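Local coordinates for putative PLP-dependent aminotransferase (Bacillus cereus ATCC 10987, PDB 3JU7), which probably carries out pyridoxal phosphate-dependent transamination as a member of the DegT/DnrJ/EryC1/StrS aminotransferase family, at the interface of chains A and B. Residues are numbered along the deposited sequence; one frame, centred on the assembly and turned at random. Chains: chain A/B, Putative PLP-dependent aminotransferase.

Contact 1: the interface of chains A and B. Residues chain A 32-33, 234, 236; chain B 188, 196-197.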
# COMPACT_ATOMS: atom_id res chain seq x y z
N THR A 32 -0.77 0.62 14.41
CA THR A 32 0.05 0.57 13.21
C THR A 32 1.39 1.31 13.41
O THR A 32 1.77 1.59 14.55
CB THR A 32 -0.73 1.18 11.98
OG1 THR A 32 0.05 1.02 10.77
CG2 THR A 32 -1.10 2.64 12.28
N ASN A 33 2.11 1.56 12.32
CA ASN A 33 3.39 2.28 12.35
C ASN A 33 4.47 1.55 13.17
O ASN A 33 4.98 2.08 14.17
CB ASN A 33 3.18 3.75 12.81
CG ASN A 33 2.39 4.59 11.77
OD1 ASN A 33 1.53 4.07 11.03
ND2 ASN A 33 2.70 5.88 11.70
N LYS A 234 3.22 0.86 5.29
CA LYS A 234 3.16 0.28 6.62
C LYS A 234 2.07 -0.78 6.73
O LYS A 234 0.95 -0.58 6.28
CB LYS A 234 2.94 1.37 7.70
CG LYS A 234 4.04 2.44 7.70
CD LYS A 234 3.81 3.61 8.60
CE LYS A 234 2.94 4.70 8.02
NZ LYS A 234 1.54 4.41 8.00
N SER A 236 -0.38 -2.79 9.21
CA SER A 236 -1.06 -2.65 10.49
C SER A 236 -0.66 -3.71 11.55
O SER A 236 -0.11 -4.78 11.24
CB SER A 236 -2.59 -2.60 10.33
OG SER A 236 -3.16 -3.86 10.10
N HIS B 188 -6.48 5.96 8.65
CA HIS B 188 -5.35 5.65 9.54
C HIS B 188 -5.81 5.74 11.01
O HIS B 188 -6.64 6.57 11.36
CB HIS B 188 -4.15 6.58 9.26
CG HIS B 188 -2.90 6.20 10.00
ND1 HIS B 188 -2.60 6.71 11.24
CD2 HIS B 188 -1.88 5.37 9.67
CE1 HIS B 188 -1.45 6.20 11.66
NE2 HIS B 188 -1.00 5.38 10.73
N GLY B 196 -6.85 1.62 11.78
CA GLY B 196 -5.52 0.97 11.68
C GLY B 196 -4.83 1.54 10.45
O GLY B 196 -4.20 2.60 10.53
N GLU B 197 -4.91 0.82 9.33
CA GLU B 197 -4.52 1.37 8.01
C GLU B 197 -5.68 1.23 7.03
O GLU B 197 -6.33 0.20 6.95
CB GLU B 197 -3.29 0.69 7.40
CG GLU B 197 -1.96 0.86 8.18
CD GLU B 197 -1.26 2.19 7.91
OE1 GLU B 197 -1.46 2.86 6.87
OE2 GLU B 197 -0.49 2.58 8.80
O HOH W 1 -0.80 0.91 4.88
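This polar patch of a two-fold symmetric homodimer interface brings A:Thr32, A:Asn33 and A:Lys234 against B:Glu197 and B:His188, and it probably helps to hold the dimer typical of this aminotransferase family. It is a worked example of how one carboxylate oxygen can be shared between two donors from a partner chain. The hydroxyl OG1 of A:Thr32 bonds to OE2 of B:Glu197 at 2.6 Å, on the anti lone pair, away from the other carboxylate oxygen. A chi1 of -175° places OG1 opposite the backbone N and leaves the methyl CG2 against the B:His188 ring, 3.6 Å from its CE1. The ammonium NZ of A:Lys234 reaches the same OE2 on its syn side at 2.8 Å, a salt bridge that lies somewhat out of the carboxylate plane. Bends at chi3 and chi4 curl the lysine chain back to make this possible, and the positive charge would favour an ionised carboxylate. A:Asn33 acts as a second hub. Its OD1 accepts from NE2 of B:His188 at 2.9 Å in a nearly straight bond (171° at the hydrogen) lying in the imidazole plane. The amide and ring planes stand 61° apart; NE2 approaches OD1 from above the carbonyl plane, not along a lone pair. NZ of A:Lys234 bonds to OD1 from the opposite face at 3.1 Å, which ties the two hubs together. A water also bridges OE1 of B:Glu197, 2.9 Å away, to the backbone O of A:Lys234.

Contact 2: the interface of chains A and B. Residues chain A 188-189, 196-197; chain B 32-33, 234.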
# COMPACT_ATOMS: atom_id res chain seq x y z
N HIS A 188 0.05 -12.25 0.61
CA HIS A 188 -1.32 -12.22 0.10
C HIS A 188 -2.02 -13.53 0.45
O HIS A 188 -1.38 -14.59 0.53
CB HIS A 188 -1.30 -12.02 -1.41
CG HIS A 188 -2.63 -11.69 -2.00
ND1 HIS A 188 -3.42 -12.63 -2.62
CD2 HIS A 188 -3.29 -10.51 -2.12
CE1 HIS A 188 -4.52 -12.05 -3.09
NE2 HIS A 188 -4.46 -10.76 -2.80
N ALA A 189 -3.34 -13.47 0.65
CA ALA A 189 -4.10 -14.65 1.08
C ALA A 189 -4.00 -15.83 0.12
O ALA A 189 -4.16 -16.95 0.53
CB ALA A 189 -5.56 -14.31 1.35
N GLY A 196 -3.93 -12.32 4.11
CA GLY A 196 -4.84 -11.29 3.61
C GLY A 196 -4.07 -10.42 2.64
O GLY A 196 -3.86 -10.81 1.51
N GLU A 197 -3.64 -9.26 3.10
CA GLU A 197 -2.67 -8.42 2.40
C GLU A 197 -1.44 -8.21 3.30
O GLU A 197 -1.55 -8.02 4.51
CB GLU A 197 -3.27 -7.07 2.04
CG GLU A 197 -4.40 -7.14 1.01
CD GLU A 197 -3.93 -7.29 -0.44
OE1 GLU A 197 -2.74 -7.06 -0.75
OE2 GLU A 197 -4.78 -7.60 -1.29
N THR B 32 -9.41 -10.81 0.68
CA THR B 32 -9.09 -9.51 0.10
C THR B 32 -9.59 -9.45 -1.35
O THR B 32 -10.43 -10.25 -1.72
CB THR B 32 -7.55 -9.23 0.18
OG1 THR B 32 -7.24 -7.91 -0.37
CG2 THR B 32 -6.76 -10.40 -0.52
N ASN B 33 -9.12 -8.46 -2.12
CA ASN B 33 -9.50 -8.25 -3.52
C ASN B 33 -10.99 -7.94 -3.73
O ASN B 33 -11.68 -8.65 -4.45
CB ASN B 33 -8.97 -9.39 -4.41
CG ASN B 33 -7.44 -9.43 -4.43
OD1 ASN B 33 -6.79 -9.17 -3.41
ND2 ASN B 33 -6.85 -9.73 -5.58
N LYS B 234 -5.07 -2.67 -2.67
CA LYS B 234 -6.27 -3.35 -2.23
C LYS B 234 -6.36 -3.35 -0.71
O LYS B 234 -5.41 -3.62 -0.02
CB LYS B 234 -6.34 -4.76 -2.84
CG LYS B 234 -6.60 -4.76 -4.38
CD LYS B 234 -6.49 -6.13 -5.05
CE LYS B 234 -5.03 -6.65 -5.23
NZ LYS B 234 -4.38 -6.99 -3.91
O HOH W 2 -2.57 -4.17 0.11
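B:Thr32, nearly fully extended, leads into B:Asn33, which takes left-handed backbone angles (phi 62°, psi 60°), and this turn presents both side chains to A:Glu197 and A:His188. The example shows how a short kink can set two neighbouring polar groups against two different partners. OG1 of B:Thr32 gives its hydrogen to OE2 of A:Glu197 at 2.6 Å, the two side chains crossing at about a right angle. Beside this bond the aliphatic parts also meet: CB of B:Thr32 lies 3.9 Å from CG of A:Glu197. The glutamate folds at its second torsion (chi2 -79°), a bend that turns OE2 towards the threonine and lysine while OE1 faces a water. That water, 3.0 Å from OE1, also bonds to the backbone O of B:Lys234, and both carboxylate oxygens are thereby engaged. On the syn side of OE2 comes NZ of B:Lys234, a salt bridge at 2.7 Å, modestly out of the carboxylate plane. The same NZ has a weak bond to OD1 of its own chain's B:Asn33, at 3.3 Å. That OD1 mainly receives NE2 of A:His188 at 2.9 Å; the bond leaves the imidazole edge almost in the ring plane but arrives tilted from the carbonyl plane of the amide. The methyl CG2 of B:Thr32 packs against the ring, 3.8 Å from CE1 of A:His188, and also lies near the A:Glu197 carboxylate. A:His188 and A:Glu197 belong to the loop joining strand 182-186 to strand 199-203, which also carries the predicted cofactor lysine, A:Lys191; B:Thr32 and B:Asn33 join helix 19-28 to helix 36-48, and B:Lys234 comes shortly before helix 237-248.

Contact 1 and contact 2 are the same arrangement with the chains exchanged, and the centres of their C-alpha atoms lie about 15 Å apart across the two-fold axis. Each chain therefore contributes the loop between strands 182-186 and 199-203, with its histidine and glutamate, to one contact and the Thr-Asn-Lys set to the other. Both contacts preserve the carboxylate hub and its bridging water, although the lysine-to-asparagine bond is weak in contact 2. Because the loop in each chain also holds the predicted pyridoxal phosphate lysine, the pair may couple dimer assembly to the shape of both active sites.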